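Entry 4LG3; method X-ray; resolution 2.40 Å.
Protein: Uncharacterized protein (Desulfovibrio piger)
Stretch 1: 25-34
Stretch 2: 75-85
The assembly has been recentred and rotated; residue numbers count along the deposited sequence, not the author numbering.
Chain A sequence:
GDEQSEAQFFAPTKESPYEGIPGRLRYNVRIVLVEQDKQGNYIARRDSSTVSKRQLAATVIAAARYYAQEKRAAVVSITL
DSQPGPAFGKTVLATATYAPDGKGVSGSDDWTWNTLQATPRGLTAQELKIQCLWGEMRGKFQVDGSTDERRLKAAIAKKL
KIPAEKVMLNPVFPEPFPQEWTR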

ATOM      1  N   LEU A  25      -7.926   8.837 -19.711  1.00 47.50           N
ATOM      2  CA  LEU A  25      -8.503   8.282 -18.501  1.00 46.54           C
ATOM      3  C   LEU A  25      -7.420   7.712 -17.588  1.00 49.52           C
ATOM      4  O   LEU A  25      -6.624   6.866 -18.006  1.00 50.36           O
ATOM      5  N   ARG A  26      -7.421   8.173 -16.336  1.00 43.71           N
ATOM      6  CA  ARG A  26      -6.563   7.683 -15.272  1.00 41.13           C
ATOM      7  C   ARG A  26      -7.398   6.788 -14.333  1.00 42.06           C
ATOM      8  O   ARG A  26      -8.549   7.108 -14.036  1.00 40.44           O
ATOM      9  N   TYR A  27      -6.840   5.656 -13.896  1.00 37.41           N
ATOM     10  CA  TYR A  27      -7.564   4.794 -12.975  1.00 36.41           C
ATOM     11  C   TYR A  27      -6.699   4.589 -11.769  1.00 40.40           C
ATOM     12  O   TYR A  27      -5.576   4.102 -11.887  1.00 39.70           O
ATOM     13  N   ASN A  28      -7.176   5.045 -10.604  1.00 38.95           N
ATOM     14  CA  ASN A  28      -6.411   4.947  -9.350  1.00 38.17           C
ATOM     15  C   ASN A  28      -6.971   3.834  -8.517  1.00 40.36           C
ATOM     16  O   ASN A  28      -8.191   3.748  -8.320  1.00 40.22           O
ATOM     17  N   VAL A  29      -6.077   2.931  -8.070  1.00 35.04           N
ATOM     18  CA  VAL A  29      -6.488   1.754  -7.308  1.00 31.83           C
ATOM     19  C   VAL A  29      -5.618   1.558  -6.076  1.00 36.63           C
ATOM     20  O   VAL A  29      -4.390   1.651  -6.148  1.00 34.67           O
ATOM     21  N   ARG A  30      -6.272   1.205  -4.960  1.00 35.16           N
ATOM     22  CA  ARG A  30      -5.629   0.797  -3.700  1.00 33.38           C
ATOM     23  C   ARG A  30      -5.862  -0.680  -3.550  1.00 38.59           C
ATOM     24  O   ARG A  30      -6.998  -1.146  -3.693  1.00 39.22           O
ATOM     25  N   ILE A  31      -4.789  -1.435  -3.306  1.00 35.01           N
ATOM     26  CA  ILE A  31      -4.878  -2.880  -3.160  1.00 34.17           C
ATOM     27  C   ILE A  31      -4.283  -3.281  -1.820  1.00 39.79           C
ATOM     28  O   ILE A  31      -3.568  -2.492  -1.192  1.00 40.95           O
ATOM     29  N   VAL A  32      -4.597  -4.507  -1.372  1.00 35.54           N
ATOM     30  CA  VAL A  32      -4.034  -5.122  -0.159  1.00 34.92           C
ATOM     31  C   VAL A  32      -3.650  -6.566  -0.497  1.00 41.11           C
ATOM     32  O   VAL A  32      -4.265  -7.173  -1.388  1.00 40.05           O
ATOM     33  N   LEU A  33      -2.690  -7.130   0.269  1.00 39.33           N
ATOM     34  CA  LEU A  33      -2.303  -8.523   0.147  1.00 40.02           C
ATOM     35  C   LEU A  33      -3.317  -9.386   0.854  1.00 45.07           C
ATOM     36  O   LEU A  33      -3.734  -9.053   1.972  1.00 46.13           O
ATOM     37  N   VAL A  34      -3.708 -10.496   0.220  1.00 40.12           N
ATOM     38  CA  VAL A  34      -4.674 -11.427   0.809  1.00 39.87           C
ATOM     39  C   VAL A  34      -4.130 -12.851   0.845  1.00 45.15           C
ATOM     40  O   VAL A  34      -3.150 -13.189   0.171  1.00 44.28           O
ATOM     41  N   VAL A  75      -3.732   5.589 -18.172  1.00 44.56           N
ATOM     42  CA  VAL A  75      -2.854   5.718 -17.006  1.00 43.58           C
ATOM     43  C   VAL A  75      -3.468   4.958 -15.850  1.00 46.84           C
ATOM     44  O   VAL A  75      -4.675   5.080 -15.609  1.00 45.59           O
ATOM     45  N   VAL A  76      -2.633   4.219 -15.100  1.00 42.77           N
ATOM     46  CA  VAL A  76      -3.092   3.461 -13.939  1.00 39.76           C
ATOM     47  C   VAL A  76      -2.114   3.643 -12.798  1.00 42.71           C
ATOM     48  O   VAL A  76      -0.932   3.372 -12.947  1.00 43.63           O
ATOM     49  N   SER A  77      -2.621   4.076 -11.654  1.00 38.67           N
ATOM     50  CA  SER A  77      -1.863   4.219 -10.413  1.00 37.22           C
ATOM     51  C   SER A  77      -2.300   3.163  -9.434  1.00 38.33           C
ATOM     52  O   SER A  77      -3.491   3.003  -9.205  1.00 36.98           O
ATOM     53  N   ILE A  78      -1.344   2.396  -8.909  1.00 37.39           N
ATOM     54  CA  ILE A  78      -1.609   1.332  -7.919  1.00 36.45           C
ATOM     55  C   ILE A  78      -0.866   1.649  -6.608  1.00 37.76           C
ATOM     56  O   ILE A  78       0.314   1.958  -6.632  1.00 38.11           O
ATOM     57  N   THR A  79      -1.559   1.563  -5.485  1.00 33.51           N
ATOM     58  CA  THR A  79      -0.964   1.705  -4.161  1.00 32.98           C
ATOM     59  C   THR A  79      -1.276   0.438  -3.390  1.00 38.32           C
ATOM     60  O   THR A  79      -2.455   0.084  -3.239  1.00 37.59           O
ATOM     61  N   LEU A  80      -0.217  -0.247  -2.912  1.00 33.36           N
ATOM     62  CA  LEU A  80      -0.371  -1.414  -2.073  1.00 32.49           C
ATOM     63  C   LEU A  80      -0.269  -0.958  -0.621  1.00 38.24           C
ATOM     64  O   LEU A  80       0.761  -0.421  -0.214  1.00 37.92           O
ATOM     65  N   ASP A  81      -1.356  -1.162   0.148  1.00 36.36           N
ATOM     66  CA  ASP A  81      -1.386  -0.820   1.575  1.00 37.18           C
ATOM     67  C   ASP A  81      -1.046  -2.043   2.444  1.00 40.67           C
ATOM     68  O   ASP A  81      -1.235  -3.172   2.011  1.00 39.45           O
ATOM     69  N   SER A  82      -0.544  -1.803   3.664  1.00 39.47           N
ATOM     70  CA  SER A  82      -0.144  -2.840   4.628  1.00 41.04           C
ATOM     71  C   SER A  82      -1.314  -3.724   5.043  1.00 46.63           C
ATOM     72  O   SER A  82      -1.112  -4.889   5.388  1.00 49.12           O
ATOM     73  N   GLN A  83      -2.527  -3.177   5.005  1.00 41.62           N
ATOM     74  CA  GLN A  83      -3.755  -3.859   5.379  1.00 41.85           C
ATOM     75  C   GLN A  83      -4.970  -2.960   5.121  1.00 43.42           C
ATOM     76  O   GLN A  83      -4.799  -1.748   4.971  1.00 41.63           O
ATOM     77  N   PRO A  84      -6.216  -3.495   5.111  1.00 39.22           N
ATOM     78  CA  PRO A  84      -7.388  -2.590   5.036  1.00 38.17           C
ATOM     79  C   PRO A  84      -7.450  -1.716   6.299  1.00 44.01           C
ATOM     80  O   PRO A  84      -7.013  -2.128   7.365  1.00 44.94           O
ATOM     81  N   GLY A  85      -7.983  -0.528   6.185  1.00 40.85           N
ATOM     82  CA  GLY A  85      -8.095   0.345   7.340  1.00 41.87           C
ATOM     83  C   GLY A  85      -8.169   1.819   7.014  1.00 43.94           C
ATOM     84  O   GLY A  85      -8.066   2.200   5.847  1.00 41.72           O
TER

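Two neighbouring parallel strands, paired from Arg26-Val75 to Ile31-Leu80, are joined here by a regular backbone ladder, with a mainly polar and charged set of side chains, with a valine at each end, on one face of the sheet and an apolar set on the other. The strands run 11° from perfectly parallel, and the ladder alternates in the usual parallel way: Tyr27 N donates to Val75 O (2.8 Å), Ser77 N to Tyr27 O (3.0 Å), and the pattern repeats through Val29 and Ile31 until Asp81 N reaches Ile31 O (2.9 Å). Because the bonding residues of the first strand are all odd-numbered, Arg26, Asn28 and Arg30 make no ladder bonds to the second strand, and their side chains share the face with Val75, Ser77, Thr79 and Asp81.

On that face the long side chains reach diagonally, past the directly paired residue to the next residue on the same face, two positions along. Arg26, fully extended (t, t, t), lays its CG 4.1 Å from Val75 CB and then gives a hydrogen bond from NH2 to Ser77 OG (2.9 Å). Its NE also donates to Asn28 OD1 (2.9 Å), so Asn28, in the m rotamer, helps hold the arginine from within its own strand while OD1 sits 3.3 Å from Ser77 CB. Arg30 repeats the diagonal with a bent chain (m, t, p): Arg30 NE meets Asp81 OD2 and Arg30 NH2 meets Asp81 OD1, each at 2.7 Å and nearly straight, a two-pronged salt bridge in which the m rotamer of Asp81 presents both oxygens. Thr79 CG2 covers one face of the guanidinium, 3.6 Å from Arg30 NH2, while Thr79 OG1 lies 2.8 Å from water 1.

The other face is packed with Tyr27, Val76, Val29, Ile78, Ile31 and Leu80. Val29 (t) places CB 3.7 Å from CD1 of Ile78, whose m, m conformation brings that methyl nearer the first strand. Ile31, in the p rotamer, sits between two neighbours: its CG1 is 3.8 Å from both Ile78 CG2 and Leu80 CD1. The end of Leu80 (t, p) comes nearer the first strand, and its CD1 also lies 3.9 Å from Leu33 CD2. Tyr27 contributes mainly its CB, 4.4 Å from Val76 CG2, for the ring leads away.

Beyond the last firm rung, Val32 (m) closes the end with CG1 4.1 Å from Pro84 CD. Water 2 takes over from the ladder there, accepting from Leu33 N (2.9 Å) and donating to Asp81 O (2.6 Å), so a bridge replaces the direct bond as the strands part.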

ATOM      1  CB  LEU A  25      -9.549   7.184 -18.840  1.00 46.93           C
ATOM      2  CG  LEU A  25     -10.121   6.349 -17.647  1.00 50.20           C
ATOM      3  CD1 LEU A  25     -11.195   7.096 -16.909  1.00 49.91           C
ATOM      4  CD2 LEU A  25     -10.691   5.031 -18.134  1.00 52.94           C
ATOM      5  CB  ARG A  26      -5.931   8.843 -14.518  1.00 37.29           C
ATOM      6  CG  ARG A  26      -4.963   8.411 -13.441  1.00 40.30           C
ATOM      7  CD  ARG A  26      -4.280   9.599 -12.808  1.00 38.93           C
ATOM      8  NE  ARG A  26      -3.388   9.154 -11.741  1.00 43.17           N
ATOM      9  CZ  ARG A  26      -2.350   9.838 -11.285  1.00 52.40           C
ATOM     10  NH1 ARG A  26      -2.070  11.039 -11.772  1.00 53.37           N
ATOM     11  NH2 ARG A  26      -1.579   9.326 -10.337  1.00 42.66           N
ATOM     12  CB  TYR A  27      -7.968   3.494 -13.642  1.00 39.35           C
ATOM     13  CG  TYR A  27      -9.162   2.825 -12.998  1.00 44.47           C
ATOM     14  CD1 TYR A  27     -10.451   3.321 -13.183  1.00 48.43           C
ATOM     15  CD2 TYR A  27      -9.017   1.657 -12.266  1.00 45.04           C
ATOM     16  CE1 TYR A  27     -11.558   2.691 -12.610  1.00 49.68           C
ATOM     17  CE2 TYR A  27     -10.113   1.017 -11.700  1.00 46.87           C
ATOM     18  CZ  TYR A  27     -11.386   1.528 -11.885  1.00 54.72           C
ATOM     19  OH  TYR A  27     -12.468   0.864 -11.347  1.00 53.98           O
ATOM     20  CB  ASN A  28      -6.394   6.264  -8.585  1.00 38.80           C
ATOM     21  CG  ASN A  28      -5.905   7.420  -9.414  1.00 51.12           C
ATOM     22  OD1 ASN A  28      -4.802   7.402  -9.943  1.00 41.92           O
ATOM     23  ND2 ASN A  28      -6.736   8.437  -9.569  1.00 52.52           N
ATOM     24  CB  VAL A  29      -6.469   0.461  -8.214  1.00 31.45           C
ATOM     25  CG1 VAL A  29      -7.029  -0.744  -7.461  1.00 28.93           C
ATOM     26  CG2 VAL A  29      -7.237   0.667  -9.519  1.00 30.59           C
ATOM     27  CB  ARG A  30      -6.167   1.557  -2.495  1.00 31.26           C
ATOM     28  CG  ARG A  30      -6.038   3.071  -2.592  1.00 32.77           C
ATOM     29  CD  ARG A  30      -6.179   3.679  -1.212  1.00 42.19           C
ATOM     30  NE  ARG A  30      -4.924   3.592  -0.453  1.00 46.35           N
ATOM     31  CZ  ARG A  30      -4.064   4.594  -0.307  1.00 51.17           C
ATOM     32  NH1 ARG A  30      -4.324   5.783  -0.833  1.00 36.42           N
ATOM     33  NH2 ARG A  30      -2.958   4.428   0.402  1.00 38.62           N
ATOM     34  CB  ILE A  31      -4.219  -3.640  -4.369  1.00 36.37           C
ATOM     35  CG1 ILE A  31      -2.719  -3.352  -4.508  1.00 34.53           C
ATOM     36  CG2 ILE A  31      -5.006  -3.400  -5.699  1.00 37.58           C
ATOM     37  CD1 ILE A  31      -1.921  -4.383  -5.353  1.00 41.18           C
ATOM     38  CB  VAL A  32      -4.946  -5.082   1.119  1.00 37.41           C
ATOM     39  CG1 VAL A  32      -5.138  -3.666   1.648  1.00 36.74           C
ATOM     40  CG2 VAL A  32      -6.289  -5.787   0.896  1.00 36.96           C
ATOM     41  CB  LEU A  33      -0.912  -8.787   0.723  1.00 40.46           C
ATOM     42  CG  LEU A  33       0.267  -8.107   0.063  1.00 43.93           C
ATOM     43  CD1 LEU A  33       1.545  -8.521   0.752  1.00 44.71           C
ATOM     44  CD2 LEU A  33       0.314  -8.371  -1.461  1.00 42.06           C
ATOM     45  CB  VAL A  34      -6.061 -11.401   0.109  1.00 42.51           C
ATOM     46  CG1 VAL A  34      -6.708 -10.020   0.226  1.00 41.55           C
ATOM     47  CG2 VAL A  34      -5.971 -11.860  -1.348  1.00 41.36           C
ATOM     48  CB  VAL A  75      -2.614   7.222 -16.599  1.00 45.89           C
ATOM     49  CG1 VAL A  75      -1.512   7.355 -15.541  1.00 44.64           C
ATOM     50  CG2 VAL A  75      -2.309   8.079 -17.801  1.00 46.79           C
ATOM     51  CB  VAL A  76      -3.313   1.957 -14.262  1.00 42.09           C
ATOM     52  CG1 VAL A  76      -3.754   1.179 -13.026  1.00 40.74           C
ATOM     53  CG2 VAL A  76      -4.323   1.775 -15.381  1.00 42.01           C
ATOM     54  CB  SER A  77      -2.038   5.606  -9.809  1.00 40.48           C
ATOM     55  OG  SER A  77      -1.137   6.505 -10.425  1.00 46.37           O
ATOM     56  CB  ILE A  78      -1.248  -0.100  -8.436  1.00 39.70           C
ATOM     57  CG1 ILE A  78      -1.869  -0.415  -9.816  1.00 40.68           C
ATOM     58  CG2 ILE A  78      -1.558  -1.188  -7.397  1.00 38.90           C
ATOM     59  CD1 ILE A  78      -3.366  -0.578  -9.903  1.00 43.00           C
ATOM     60  CB  THR A  79      -1.433   2.959  -3.382  1.00 38.13           C
ATOM     61  OG1 THR A  79      -1.201   4.116  -4.177  1.00 45.15           O
ATOM     62  CG2 THR A  79      -0.712   3.119  -2.042  1.00 29.29           C
ATOM     63  CB  LEU A  80       0.657  -2.505  -2.410  1.00 32.40           C
ATOM     64  CG  LEU A  80       0.733  -3.733  -1.497  1.00 35.32           C
ATOM     65  CD1 LEU A  80      -0.522  -4.592  -1.619  1.00 34.11           C
ATOM     66  CD2 LEU A  80       1.974  -4.545  -1.812  1.00 33.54           C
ATOM     67  CB  ASP A  81      -2.741  -0.222   1.987  1.00 37.79           C
ATOM     68  CG  ASP A  81      -3.029   1.126   1.368  1.00 38.50           C
ATOM     69  OD1 ASP A  81      -2.143   2.015   1.437  1.00 36.63           O
ATOM     70  OD2 ASP A  81      -4.161   1.318   0.868  1.00 44.46           O
ATOM     71  CB  SER A  82       0.493  -2.215   5.863  1.00 43.90           C
ATOM     72  OG  SER A  82      -0.389  -1.299   6.494  1.00 50.39           O
ATOM     73  CB  GLN A  83      -3.695  -4.243   6.882  1.00 45.04           C
ATOM     74  CG  GLN A  83      -3.642  -3.060   7.855  1.00 49.88           C
ATOM     75  CD  GLN A  83      -3.551  -3.485   9.279  1.00 58.64           C
ATOM     76  OE1 GLN A  83      -4.041  -4.532   9.701  1.00 67.77           O
ATOM     77  NE2 GLN A  83      -2.900  -2.695  10.050  1.00 57.22           N
ATOM     78  CB  PRO A  84      -8.585  -3.549   4.981  1.00 38.81           C
ATOM     79  CG  PRO A  84      -8.014  -4.875   4.658  1.00 43.03           C
ATOM     80  CD  PRO A  84      -6.642  -4.901   5.248  1.00 39.37           C
TER
HETATM   81  O   HOH W   1      -3.117   4.744  -6.154  1.00 42.57           O
HETATM   82  O   HOH W   2      -1.278  -5.777   2.405  1.00 40.39           O
HETATM   83  O   HOH W   3      -3.323  -6.704   3.623  1.00 46.00           O